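Local coordinates for cystathionine beta-lyase family protein, YNBB B.subtilis ortholog (Clostridium acetobutylicum, PDB 3HVY) that probably acts as a pyridoxal-phosphate-dependent carbon-sulfur lyase of the methionine gamma-lyase family, with a putative part in aluminium resistance, at residues D[36-41]-D[327-332]; D[219-224]-D[331-336]; D[44-49]-D[293-298]; D[391-396]-D[403-408]. One frame throughout, in Å; residues are numbered along the deposited sequence. Where two conformers were deposited one is given.

In the fold
Contacts 2, 3 and 4 are buried and contact 1 only partly. The centres of contacts 1 and 3 both lie about 16 Å from the chain centre, yet contact 3 is buried, with the second subunit touching it. Both use helix 18-55: contact 1 sets two tyrosines on a loop through cation-pi, CH-pi and one hydrogen bond, while contact 3 packs the helix against 287-317 with apolar groups, a glutamine and bridging waters. Contacts 1 and 2 share Thr331 and Asp332. Contact 2 combines one weak backbone bond and a ring-methyl contact, between the loop after strand 214-218 and the entry to strand 334-338. That strand neighbours strand 402-406 of contact 4, the one contact built on regular strand pairing.

Contact 1. Residues D[36-41]-D[327-332]; sequences KYYDEI and NDKRTD
Tyr37 and Tyr38, consecutive on helix 18-55, meet Lys329 and Arg330 of the loop before strand 334-338, one ring through its face and the other through its hydroxyl. The apolar part belongs to Lys329, whose methylenes lie on the Tyr37 ring. Lys329 CE stands 3.4 Å from the Tyr37 centroid and 9° off the normal, a CH-pi contact, while CD approaches nearer the rim, 3.4 Å from Tyr37 CE1. The ammonium is farther out over the same face: Lys329 NZ is 4.8 Å from the Tyr37 centroid and 10° off the normal, a cation-pi geometry. A bend at chi4 (-78°) places NZ there, and its salt bridge with Glu34, about one turn before Tyr37 on the helix, would share the charge. Hydrogen bonding falls to Tyr38. Its OH accepts from Arg330 N at 3.1 Å, with the donor near the ring plane, and Arg330 CG touches the same oxygen at 3.4 Å. Arg330 is itself held by NE to Asp328 O at 2.9 Å, that oxygen lying in the guanidinium plane, and by NH1 to Gln335. Between the two rings, Tyr37 CD1 sits 3.8 Å above the plane of Tyr38, over its centre. Helix 287-317 backs both Tyr38 and Arg330. The arrangement joins the long N-terminal helix to the C-terminal antiparallel sheet, consistent with the fold-type I architecture of pyridoxal-phosphate enzymes.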
loop_
_atom_site.group_PDB
_atom_site.type_symbol
_atom_site.label_atom_id
_atom_site.label_comp_id
_atom_site.label_asym_id
_atom_site.label_seq_id
_atom_site.Cartn_x
_atom_site.Cartn_y
_atom_site.Cartn_z
ATOM N N LYS D 36 -20.946 -19.736 26.447
ATOM C CA LYS D 36 -20.861 -21.075 25.840
ATOM C C LYS D 36 -21.828 -21.216 24.683
ATOM O O LYS D 36 -21.556 -21.876 23.665
ATOM C CB LYS D 36 -21.111 -22.192 26.902
ATOM C CG LYS D 36 -19.930 -22.332 27.880
ATOM C CD LYS D 36 -20.093 -23.455 28.933
ATOM N N TYR D 37 -22.970 -20.578 24.822
ATOM C CA TYR D 37 -23.943 -20.572 23.761
ATOM C C TYR D 37 -23.366 -19.857 22.531
ATOM O O TYR D 37 -23.530 -20.325 21.399
ATOM C CB TYR D 37 -25.211 -19.889 24.272
ATOM C CG TYR D 37 -26.237 -19.578 23.220
ATOM C CD1 TYR D 37 -26.207 -18.376 22.541
ATOM C CD2 TYR D 37 -27.283 -20.475 22.945
ATOM C CE1 TYR D 37 -27.148 -18.090 21.606
ATOM C CE2 TYR D 37 -28.223 -20.197 22.021
ATOM C CZ TYR D 37 -28.154 -19.000 21.346
ATOM O OH TYR D 37 -29.080 -18.679 20.422
ATOM N N TYR D 38 -22.722 -18.710 22.731
ATOM C CA TYR D 38 -22.127 -17.996 21.583
ATOM C C TYR D 38 -20.983 -18.745 20.944
ATOM O O TYR D 38 -20.766 -18.626 19.712
ATOM C CB TYR D 38 -21.724 -16.571 21.939
ATOM C CG TYR D 38 -22.963 -15.742 22.254
ATOM C CD1 TYR D 38 -23.906 -15.468 21.284
ATOM C CD2 TYR D 38 -23.212 -15.302 23.544
ATOM C CE1 TYR D 38 -25.065 -14.743 21.607
ATOM C CE2 TYR D 38 -24.366 -14.586 23.855
ATOM C CZ TYR D 38 -25.277 -14.317 22.905
ATOM O OH TYR D 38 -26.441 -13.647 23.264
ATOM N N ASP D 39 -20.263 -19.522 21.741
ATOM C CA ASP D 39 -19.160 -20.326 21.188
ATOM C C ASP D 39 -19.642 -21.343 20.174
ATOM O O ASP D 39 -18.914 -21.692 19.252
ATOM C CB ASP D 39 -18.407 -21.030 22.294
ATOM C CG ASP D 39 -17.575 -20.094 23.101
ATOM O OD1 ASP D 39 -17.356 -18.939 22.685
ATOM O OD2 ASP D 39 -17.145 -20.560 24.154
ATOM N N GLU D 40 -20.835 -21.868 20.412
ATOM C CA GLU D 40 -21.495 -22.839 19.504
ATOM C C GLU D 40 -21.822 -22.215 18.162
ATOM O O GLU D 40 -21.576 -22.800 17.109
ATOM C CB GLU D 40 -22.771 -23.350 20.138
ATOM C CG GLU D 40 -22.490 -24.190 21.394
ATOM C CD GLU D 40 -23.768 -24.541 22.145
ATOM O OE1 GLU D 40 -24.861 -24.235 21.626
ATOM O OE2 GLU D 40 -23.665 -25.094 23.255
ATOM N N ILE D 41 -22.370 -21.003 18.226
ATOM C CA ILE D 41 -22.636 -20.233 17.034
ATOM C C ILE D 41 -21.332 -19.855 16.316
ATOM O O ILE D 41 -21.249 -19.953 15.094
ATOM C CB ILE D 41 -23.458 -18.968 17.388
ATOM C CG1 ILE D 41 -24.894 -19.356 17.774
ATOM C CG2 ILE D 41 -23.502 -18.000 16.208
ATOM C CD1 ILE D 41 -25.741 -18.171 18.177
ATOM N N ASN D 327 -28.994 -12.003 29.173
ATOM C CA ASN D 327 -29.469 -13.270 28.703
ATOM C C ASN D 327 -30.467 -13.184 27.595
ATOM O O ASN D 327 -31.053 -14.189 27.286
ATOM C CB ASN D 327 -29.951 -14.158 29.842
ATOM C CG ASN D 327 -31.219 -13.650 30.475
ATOM O OD1 ASN D 327 -31.618 -12.513 30.261
ATOM N ND2 ASN D 327 -31.850 -14.481 31.267
ATOM N N ASP D 328 -30.677 -11.989 27.019
ATOM C CA ASP D 328 -31.382 -11.852 25.747
ATOM C C ASP D 328 -30.405 -12.213 24.662
ATOM O O ASP D 328 -29.362 -11.571 24.531
ATOM C CB ASP D 328 -31.805 -10.401 25.475
ATOM C CG ASP D 328 -32.941 -9.950 26.357
ATOM O OD1 ASP D 328 -33.811 -10.783 26.686
ATOM O OD2 ASP D 328 -32.993 -8.757 26.685
ATOM N N LYS D 329 -30.712 -13.241 23.896
ATOM C CA LYS D 329 -29.806 -13.690 22.838
ATOM C C LYS D 329 -29.726 -12.608 21.730
ATOM O O LYS D 329 -30.713 -12.044 21.289
ATOM C CB LYS D 329 -30.191 -15.072 22.285
ATOM C CG LYS D 329 -30.169 -16.235 23.375
ATOM C CD LYS D 329 -28.799 -16.406 24.084
ATOM C CE LYS D 329 -28.696 -17.692 24.931
ATOM N NZ LYS D 329 -29.376 -17.630 26.243
ATOM N N ARG D 330 -28.494 -12.289 21.363
ATOM C CA ARG D 330 -28.196 -11.172 20.506
ATOM C C ARG D 330 -28.330 -11.406 19.007
ATOM O O ARG D 330 -28.240 -12.536 18.497
ATOM C CB ARG D 330 -26.773 -10.693 20.826
ATOM C CG ARG D 330 -26.499 -10.430 22.314
ATOM C CD ARG D 330 -27.525 -9.552 22.884
ATOM N NE ARG D 330 -27.483 -9.329 24.349
ATOM C CZ ARG D 330 -26.844 -8.308 24.916
ATOM N NH1 ARG D 330 -26.122 -7.491 24.191
ATOM N NH2 ARG D 330 -26.910 -8.113 26.219
ATOM N N THR D 331 -28.581 -10.297 18.327
ATOM C CA THR D 331 -28.595 -10.281 16.894
ATOM C C THR D 331 -27.593 -9.316 16.314
ATOM O O THR D 331 -27.263 -9.411 15.101
ATOM C CB THR D 331 -30.011 -9.974 16.367
ATOM O OG1 THR D 331 -30.086 -10.401 15.016
ATOM C CG2 THR D 331 -30.355 -8.490 16.446
ATOM N N ASP D 332 -27.139 -8.344 17.136
ATOM C CA ASP D 332 -26.071 -7.444 16.762
ATOM C C ASP D 332 -25.097 -7.256 17.943
ATOM O O ASP D 332 -25.250 -7.898 18.971
ATOM C CB ASP D 332 -26.611 -6.133 16.209
ATOM C CG ASP D 332 -27.317 -5.322 17.242
ATOM O OD1 ASP D 332 -26.987 -5.507 18.419
ATOM O OD2 ASP D 332 -28.176 -4.491 16.897
#

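Contact 2. Residues D[219-224]-D[331-336]; sequences NCYGEF and TDIIQA
Tyr221 and Gly222 meet Asp332, Ile333 and Ile334 from the second half of a type II turn that begins at Asn219. Asn219 O closes this turn by accepting from Gly222 N at 3.1 Å, and its side-chain amide is held by Arg184 and Glu229. Tyr221 follows Cys220 at the third position of the turn, and its carbonyl faces the segment 331-336. Tyr221 O takes a weak bond from Ile333 N at 3.3 Å, bent to 130° at the hydrogen. The same Tyr221 O lies 3.2 Å from Asp332 CA in a CA-H...O contact. Two isoleucines touch the Tyr221 ring. Ile334 CD1 stands 3.7 Å above the Tyr221 ring plane, over the centre, a CH-pi contact, whereas Ile333 CG1 reaches Tyr221 CD1 at 3.6 Å with the two side chains crossing at about a right angle. Tyr221 OH bonds to Ser388 beyond the contact. At Gly222 the approach is backbone to backbone, with CA 3.3 Å from Thr331 O. Across from it, Asp332 OD1 accepts from Ile334 N at 3.0 Å, met from above the carboxylate plane; this Asx turn leads into strand 334-338, while OD2 is held by Ser185 and Ser193. Glu223 O then bonds to Asn245, next to Lys244, which carries the cofactor as an aldimine. The turn follows strand 214-218 of the seven-stranded mixed sheet, as in fold-type I enzymes, whose cofactor lies by the strand ends.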
loop_
_atom_site.group_PDB
_atom_site.type_symbol
_atom_site.label_atom_id
_atom_site.label_comp_id
_atom_site.label_asym_id
_atom_site.label_seq_id
_atom_site.Cartn_x
_atom_site.Cartn_y
_atom_site.Cartn_z
ATOM N N ASN D 219 -28.044 -4.704 7.148
ATOM C CA ASN D 219 -27.519 -5.780 8.014
ATOM C C ASN D 219 -26.382 -5.313 8.924
ATOM O O ASN D 219 -25.711 -6.127 9.525
ATOM C CB ASN D 219 -26.998 -6.920 7.142
ATOM C CG ASN D 219 -27.031 -8.229 7.845
ATOM O OD1 ASN D 219 -27.934 -8.467 8.656
ATOM N ND2 ASN D 219 -26.030 -9.115 7.562
ATOM N N CYS D 220 -26.117 -4.010 8.946
ATOM C CA CYS D 220 -25.044 -3.495 9.772
ATOM C C CYS D 220 -25.082 -3.971 11.235
ATOM O O CYS D 220 -26.101 -3.883 11.875
ATOM C CB CYS D 220 -25.048 -1.964 9.748
ATOM S SG CYS D 220 -24.385 -1.239 8.210
ATOM N N TYR D 221 -23.931 -4.421 11.707
ATOM C CA TYR D 221 -23.662 -4.883 13.068
ATOM C C TYR D 221 -24.157 -6.277 13.355
ATOM O O TYR D 221 -23.946 -6.815 14.450
ATOM C CB TYR D 221 -24.276 -3.984 14.102
ATOM C CG TYR D 221 -23.663 -2.593 14.203
ATOM C CD1 TYR D 221 -22.382 -2.442 14.658
ATOM C CD2 TYR D 221 -24.391 -1.445 13.919
ATOM C CE1 TYR D 221 -21.820 -1.218 14.842
ATOM C CE2 TYR D 221 -23.799 -0.164 14.093
ATOM C CZ TYR D 221 -22.522 -0.091 14.570
ATOM O OH TYR D 221 -21.870 1.108 14.768
ATOM N N GLY D 222 -24.814 -6.888 12.397
ATOM C CA GLY D 222 -25.399 -8.193 12.675
ATOM C C GLY D 222 -24.628 -9.381 12.109
ATOM O O GLY D 222 -24.964 -10.526 12.391
ATOM N N GLU D 223 -23.620 -9.148 11.296
ATOM C CA GLU D 223 -22.988 -10.255 10.587
ATOM C C GLU D 223 -22.353 -11.164 11.562
ATOM O O GLU D 223 -21.674 -10.699 12.442
ATOM C CB GLU D 223 -21.920 -9.756 9.605
ATOM C CG GLU D 223 -22.445 -8.741 8.534
ATOM C CD GLU D 223 -22.426 -7.278 8.973
ATOM O OE1 GLU D 223 -22.093 -6.974 10.143
ATOM O OE2 GLU D 223 -22.749 -6.411 8.113
ATOM N N PHE D 224 -22.575 -12.464 11.391
ATOM C CA PHE D 224 -22.056 -13.538 12.265
ATOM C C PHE D 224 -22.451 -13.526 13.740
ATOM O O PHE D 224 -21.890 -14.322 14.526
ATOM C CB PHE D 224 -20.541 -13.589 12.173
ATOM C CG PHE D 224 -20.035 -13.771 10.775
ATOM C CD1 PHE D 224 -20.529 -14.776 9.974
ATOM C CD2 PHE D 224 -19.081 -12.909 10.244
ATOM C CE1 PHE D 224 -20.071 -14.952 8.670
ATOM C CE2 PHE D 224 -18.653 -13.053 8.912
ATOM C CZ PHE D 224 -19.133 -14.085 8.151
ATOM N N THR D 331 -28.581 -10.297 18.327
ATOM C CA THR D 331 -28.595 -10.281 16.894
ATOM C C THR D 331 -27.593 -9.316 16.314
ATOM O O THR D 331 -27.263 -9.411 15.101
ATOM C CB THR D 331 -30.011 -9.974 16.367
ATOM O OG1 THR D 331 -30.086 -10.401 15.016
ATOM C CG2 THR D 331 -30.355 -8.490 16.446
ATOM N N ASP D 332 -27.139 -8.344 17.136
ATOM C CA ASP D 332 -26.071 -7.444 16.762
ATOM C C ASP D 332 -25.097 -7.256 17.943
ATOM O O ASP D 332 -25.250 -7.898 18.971
ATOM C CB ASP D 332 -26.611 -6.133 16.209
ATOM C CG ASP D 332 -27.317 -5.322 17.242
ATOM O OD1 ASP D 332 -26.987 -5.507 18.419
ATOM O OD2 ASP D 332 -28.176 -4.491 16.897
ATOM N N ILE D 333 -24.083 -6.430 17.751
ATOM C CA ILE D 333 -23.028 -6.215 18.760
ATOM C C ILE D 333 -23.262 -5.012 19.689
ATOM O O ILE D 333 -22.406 -4.670 20.500
ATOM C CB ILE D 333 -21.606 -6.081 18.132
ATOM C CG1 ILE D 333 -21.514 -4.907 17.168
ATOM C CG2 ILE D 333 -21.157 -7.390 17.414
ATOM C CD1 ILE D 333 -20.076 -4.485 16.820
ATOM N N ILE D 334 -24.426 -4.409 19.607
ATOM C CA ILE D 334 -24.684 -3.186 20.348
ATOM C C ILE D 334 -25.250 -3.450 21.749
ATOM O O ILE D 334 -26.058 -4.361 21.918
ATOM C CB ILE D 334 -25.715 -2.309 19.638
ATOM C CG1 ILE D 334 -25.325 -2.063 18.171
ATOM C CG2 ILE D 334 -25.922 -0.975 20.406
ATOM C CD1 ILE D 334 -23.953 -1.529 18.015
ATOM N N GLN D 335 -24.826 -2.621 22.731
ATOM C CA GLN D 335 -25.326 -2.681 24.081
ATOM C C GLN D 335 -25.688 -1.278 24.485
ATOM O O GLN D 335 -24.852 -0.387 24.378
ATOM C CB GLN D 335 -24.269 -3.151 25.074
ATOM C CG GLN D 335 -24.802 -3.356 26.497
ATOM C CD GLN D 335 -25.983 -4.321 26.538
ATOM O OE1 GLN D 335 -25.884 -5.420 26.022
ATOM N NE2 GLN D 335 -27.093 -3.916 27.180
ATOM N N ALA D 336 -26.900 -1.110 25.000
ATOM C CA ALA D 336 -27.406 0.180 25.515
ATOM C C ALA D 336 -27.466 0.149 27.048
ATOM O O ALA D 336 -27.734 -0.897 27.645
ATOM C CB ALA D 336 -28.806 0.522 24.891
#

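Contact 3. Residues D[44-49]-D[293-298]; sequences YNQLKV and GLFMAP
Gln46 and Phe295 meet twice through one nitrogen. Gln46 NE2 donates to Phe295 O at 3.0 Å and 158°, with the donor in the carbonyl plane, and the same NE2 lies 3.6 Å above the Phe295 ring, offset toward the rim. Amide and ring planes are 38° apart, so the nitrogen end, not the whole amide, is laid on the face. With CG anti to the backbone N, a bend at chi2 turns CD toward the neighbouring helix. Water 2 joins the two residues again, donating to Gln46 OE1 and Phe295 O. Beside it the contact is apolar: Pro298 CG packs on Val49 CG2 at 3.7 Å, Pro298 CB on Asn45 CB at 3.9 Å, and Val49 CG1 lies 4.2 Å from Leu294 CG. These residues lie on nearly antiparallel helices, 18-55 and 287-317, whose local axes run 159° apart and approach to 8.6 Å. Pro298 N has no hydrogen to give to the preceding turn, and the helix kinks there; Leu294 O instead accepts from Ala297 N at 3.1 Å. Water 1 accepts from Asn45 ND2 and donates to Pro298 O, 2.9 Å from that oxygen, and ND2 also bonds to Glu226 O. Farther out, Phe224 packs against Val49 and Ala297. The second subunit also reaches the Gln46-Phe295 pair: its Thr410 bonds to Gln46 OE1 and its His413 meets Phe295 edge-to-face.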
loop_
_atom_site.group_PDB
_atom_site.type_symbol
_atom_site.label_atom_id
_atom_site.label_comp_id
_atom_site.label_asym_id
_atom_site.label_seq_id
_atom_site.Cartn_x
_atom_site.Cartn_y
_atom_site.Cartn_z
ATOM N N TYR D 44 -19.893 -22.785 14.286
ATOM C CA TYR D 44 -20.659 -22.957 13.082
ATOM C C TYR D 44 -20.232 -21.925 12.009
ATOM O O TYR D 44 -19.938 -22.258 10.869
ATOM C CB TYR D 44 -22.139 -22.779 13.401
ATOM C CG TYR D 44 -22.960 -22.945 12.152
ATOM C CD1 TYR D 44 -23.136 -24.198 11.608
ATOM C CD2 TYR D 44 -23.532 -21.853 11.506
ATOM C CE1 TYR D 44 -23.860 -24.382 10.466
ATOM C CE2 TYR D 44 -24.268 -22.027 10.350
ATOM C CZ TYR D 44 -24.422 -23.308 9.837
ATOM O OH TYR D 44 -25.131 -23.576 8.697
ATOM N N ASN D 45 -20.233 -20.658 12.395
ATOM C CA ASN D 45 -19.888 -19.595 11.479
ATOM C C ASN D 45 -18.441 -19.656 11.017
ATOM O O ASN D 45 -18.162 -19.374 9.872
ATOM C CB ASN D 45 -20.237 -18.247 12.095
ATOM C CG ASN D 45 -21.717 -17.993 12.100
ATOM O OD1 ASN D 45 -22.437 -18.564 11.282
ATOM N ND2 ASN D 45 -22.190 -17.074 12.964
ATOM N N GLN D 46 -17.527 -20.071 11.876
ATOM C CA GLN D 46 -16.171 -20.215 11.424
ATOM C C GLN D 46 -16.093 -21.267 10.310
ATOM O O GLN D 46 -15.359 -21.111 9.328
ATOM C CB GLN D 46 -15.236 -20.602 12.573
ATOM C CG GLN D 46 -13.793 -20.780 12.113
ATOM C CD GLN D 46 -13.096 -19.476 11.970
ATOM O OE1 GLN D 46 -12.636 -18.913 12.958
ATOM N NE2 GLN D 46 -13.009 -18.966 10.733
ATOM N N LEU D 47 -16.801 -22.367 10.512
ATOM C CA LEU D 47 -16.879 -23.437 9.543
ATOM C C LEU D 47 -17.567 -22.997 8.258
ATOM O O LEU D 47 -17.120 -23.284 7.173
ATOM C CB LEU D 47 -17.635 -24.619 10.150
ATOM C CG LEU D 47 -17.852 -25.831 9.228
ATOM C CD1 LEU D 47 -16.497 -26.446 8.723
ATOM C CD2 LEU D 47 -18.682 -26.879 9.973
ATOM N N LYS D 48 -18.661 -22.263 8.369
ATOM C CA LYS D 48 -19.328 -21.734 7.163
ATOM C C LYS D 48 -18.339 -20.919 6.279
ATOM O O LYS D 48 -18.361 -20.976 5.033
ATOM C CB LYS D 48 -20.491 -20.861 7.666
ATOM C CG LYS D 48 -21.163 -19.975 6.692
ATOM C CD LYS D 48 -22.579 -19.530 7.185
ATOM C CE LYS D 48 -22.619 -18.574 8.348
ATOM N NZ LYS D 48 -24.033 -17.955 8.601
ATOM N N VAL D 49 -17.502 -20.101 6.924
ATOM C CA VAL D 49 -16.594 -19.249 6.204
ATOM C C VAL D 49 -15.465 -20.087 5.596
ATOM O O VAL D 49 -15.154 -19.930 4.430
ATOM C CB VAL D 49 -16.062 -18.042 7.089
ATOM C CG1 VAL D 49 -14.994 -17.293 6.362
ATOM C CG2 VAL D 49 -17.238 -17.054 7.427
ATOM N N GLY D 293 -9.616 -10.636 6.941
ATOM C CA GLY D 293 -10.593 -10.054 7.786
ATOM C C GLY D 293 -11.868 -10.857 7.830
ATOM O O GLY D 293 -12.458 -11.061 8.921
ATOM N N LEU D 294 -12.329 -11.289 6.669
ATOM C CA LEU D 294 -13.480 -12.199 6.605
ATOM C C LEU D 294 -13.286 -13.513 7.399
ATOM O O LEU D 294 -14.174 -13.968 8.131
ATOM C CB LEU D 294 -13.836 -12.477 5.142
ATOM C CG LEU D 294 -14.980 -13.431 4.831
ATOM C CD1 LEU D 294 -16.234 -12.875 5.381
ATOM C CD2 LEU D 294 -15.115 -13.737 3.354
ATOM N N PHE D 295 -12.116 -14.113 7.266
ATOM C CA PHE D 295 -11.812 -15.326 7.980
ATOM C C PHE D 295 -11.854 -15.159 9.487
ATOM O O PHE D 295 -12.358 -16.045 10.198
ATOM C CB PHE D 295 -10.479 -15.889 7.530
ATOM C CG PHE D 295 -10.254 -17.258 8.012
ATOM C CD1 PHE D 295 -10.979 -18.306 7.473
ATOM C CD2 PHE D 295 -9.370 -17.504 9.029
ATOM C CE1 PHE D 295 -10.810 -19.589 7.924
ATOM C CE2 PHE D 295 -9.182 -18.766 9.495
ATOM C CZ PHE D 295 -9.937 -19.835 8.945
HETATM N N MSE D 296 -11.356 -14.022 9.973
HETATM C CA MSE D 296 -11.349 -13.732 11.397
HETATM C C MSE D 296 -12.684 -13.120 11.899
HETATM O O MSE D 296 -12.858 -12.940 13.101
HETATM C CB MSE D 296 -10.221 -12.731 11.698
HETATM C CG MSE D 296 -8.800 -13.183 11.394
HETATM SE SE MSE D 296 -7.602 -11.612 11.575
HETATM C CE MSE D 296 -8.417 -10.832 13.191
ATOM N N ALA D 297 -13.602 -12.788 10.994
ATOM C CA ALA D 297 -14.839 -12.107 11.379
ATOM C C ALA D 297 -15.801 -12.870 12.328
ATOM O O ALA D 297 -16.390 -12.249 13.245
ATOM C CB ALA D 297 -15.566 -11.569 10.176
ATOM N N PRO D 298 -16.037 -14.168 12.069
ATOM C CA PRO D 298 -16.888 -14.913 13.001
ATOM C C PRO D 298 -16.363 -14.882 14.423
ATOM O O PRO D 298 -17.126 -14.862 15.368
ATOM C CB PRO D 298 -16.809 -16.364 12.461
ATOM C CG PRO D 298 -16.614 -16.208 10.992
ATOM C CD PRO D 298 -15.611 -15.027 10.932
HETATM O O HOH W 1 -19.699 -15.953 14.710
HETATM O O HOH W 2 -13.243 -16.363 12.664
#

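Contact 4. Residues D[391-396]-D[403-408]; sequences LSADAP and GYLQGG
Gln406 crosses Asp394 at about a right angle while its amide stays within 20° of the carboxylate plane. Its NE2 points at Ser392 OG, 3.1 Å away and straight at 176°, with the oxygen in the amide plane; NE2 also gives a weak bond to Asp394 OD1 at 3.4 Å. A bend at chi2 (-80°) carries CD toward the neighbouring strand. Ser392 OG is bonded to Glu390 O as well, and Asp394 OD2 to Tyr188. Strands 392-396 and 402-406 form an antiparallel hairpin within the five-stranded sheet: Ser392 with Gln406 and Asp394 with Tyr404 are hydrogen-bonded pairs, and Ser392 N reaches Gln406 O at 2.9 Å. Between them, the non-hydrogen-bonded pair Ala393-Leu405 turns to the opposite face, where Leu405 CD1 meets Leu391 CD1 at 3.9 Å in oblique crossing, against helices 342-354 and 411-422. On the Gln406 face, Tyr404 presents its ring edge to Asp394 O, 3.5 Å from CD2, and Pro396 CD stands 4.2 Å from Tyr404 CE2 with the two side chains at about a right angle. Tyr404 OH is hydrogen-bonded to Gly189 O.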
loop_
_atom_site.group_PDB
_atom_site.type_symbol
_atom_site.label_atom_id
_atom_site.label_comp_id
_atom_site.label_asym_id
_atom_site.label_seq_id
_atom_site.Cartn_x
_atom_site.Cartn_y
_atom_site.Cartn_z
ATOM N N LEU D 391 -13.613 -1.414 20.053
ATOM C CA LEU D 391 -14.253 -0.873 21.235
ATOM C C LEU D 391 -14.506 0.615 21.045
ATOM O O LEU D 391 -13.583 1.425 20.823
ATOM C CB LEU D 391 -13.434 -1.107 22.514
ATOM C CG LEU D 391 -14.130 -0.692 23.814
ATOM C CD1 LEU D 391 -15.398 -1.524 24.075
ATOM C CD2 LEU D 391 -13.191 -0.722 25.008
ATOM N N SER D 392 -15.767 0.961 21.147
ATOM C CA SER D 392 -16.206 2.369 20.962
ATOM C C SER D 392 -17.560 2.595 21.636
ATOM O O SER D 392 -18.201 1.663 22.081
ATOM C CB SER D 392 -16.310 2.628 19.468
ATOM O OG SER D 392 -17.052 1.579 18.800
ATOM N N ALA D 393 -17.996 3.846 21.743
ATOM C CA ALA D 393 -19.249 4.149 22.398
ATOM C C ALA D 393 -19.685 5.523 21.919
ATOM O O ALA D 393 -18.865 6.340 21.492
ATOM C CB ALA D 393 -19.078 4.168 23.882
ATOM N N ASP D 394 -20.981 5.768 21.980
ATOM C CA ASP D 394 -21.543 7.059 21.576
ATOM C C ASP D 394 -22.908 7.257 22.172
ATOM O O ASP D 394 -23.540 6.297 22.635
ATOM C CB ASP D 394 -21.617 7.195 20.055
ATOM C CG ASP D 394 -22.192 5.960 19.371
ATOM O OD1 ASP D 394 -21.441 4.997 19.081
ATOM O OD2 ASP D 394 -23.390 5.975 19.077
ATOM N N ALA D 395 -23.389 8.506 22.141
ATOM C CA ALA D 395 -24.656 8.829 22.733
ATOM C C ALA D 395 -25.088 10.227 22.376
ATOM O O ALA D 395 -24.293 11.149 22.462
ATOM C CB ALA D 395 -24.555 8.724 24.272
ATOM N N PRO D 396 -26.347 10.390 21.990
ATOM C CA PRO D 396 -26.895 11.755 22.009
ATOM C C PRO D 396 -27.122 12.210 23.427
ATOM O O PRO D 396 -27.534 11.423 24.283
ATOM C CB PRO D 396 -28.238 11.599 21.322
ATOM C CG PRO D 396 -28.611 10.193 21.516
ATOM C CD PRO D 396 -27.328 9.414 21.499
ATOM N N GLY D 403 -26.597 5.373 26.849
ATOM C CA GLY D 403 -25.368 5.282 26.103
ATOM C C GLY D 403 -25.261 3.980 25.347
ATOM O O GLY D 403 -25.803 2.932 25.775
ATOM N N TYR D 404 -24.501 4.015 24.251
ATOM C CA TYR D 404 -24.404 2.857 23.389
ATOM C C TYR D 404 -22.966 2.449 23.240
ATOM O O TYR D 404 -22.153 3.246 22.795
ATOM C CB TYR D 404 -25.039 3.158 22.038
ATOM C CG TYR D 404 -26.463 3.645 22.168
ATOM C CD1 TYR D 404 -27.535 2.779 22.093
ATOM C CD2 TYR D 404 -26.724 4.968 22.390
ATOM C CE1 TYR D 404 -28.838 3.253 22.233
ATOM C CE2 TYR D 404 -27.989 5.424 22.542
ATOM C CZ TYR D 404 -29.051 4.560 22.463
ATOM O OH TYR D 404 -30.360 5.040 22.614
ATOM N N LEU D 405 -22.672 1.210 23.637
ATOM C CA LEU D 405 -21.342 0.626 23.579
ATOM C C LEU D 405 -21.344 -0.460 22.532
ATOM O O LEU D 405 -22.299 -1.204 22.401
ATOM C CB LEU D 405 -20.979 -0.010 24.935
ATOM C CG LEU D 405 -19.616 -0.715 25.016
ATOM C CD1 LEU D 405 -18.594 0.276 25.450
ATOM C CD2 LEU D 405 -19.590 -1.886 25.962
ATOM N N GLN D 406 -20.299 -0.514 21.738
ATOM C CA GLN D 406 -20.137 -1.617 20.808
ATOM C C GLN D 406 -18.697 -1.878 20.481
ATOM O O GLN D 406 -17.869 -0.992 20.555
ATOM C CB GLN D 406 -20.896 -1.439 19.507
ATOM C CG GLN D 406 -20.451 -0.325 18.657
ATOM C CD GLN D 406 -20.987 0.955 19.138
ATOM O OE1 GLN D 406 -22.189 1.085 19.349
ATOM N NE2 GLN D 406 -20.112 1.916 19.354
ATOM N N GLY D 407 -18.407 -3.128 20.162
ATOM C CA GLY D 407 -17.103 -3.501 19.679
ATOM C C GLY D 407 -16.179 -4.017 20.736
ATOM O O GLY D 407 -16.505 -4.023 21.897
ATOM N N GLY D 408 -15.022 -4.452 20.268
ATOM C CA GLY D 408 -13.967 -5.000 21.062
ATOM C C GLY D 408 -13.266 -6.080 20.246
ATOM O O GLY D 408 -13.814 -7.189 20.049
HETATM O O HOH W 3 -23.917 2.941 18.501
#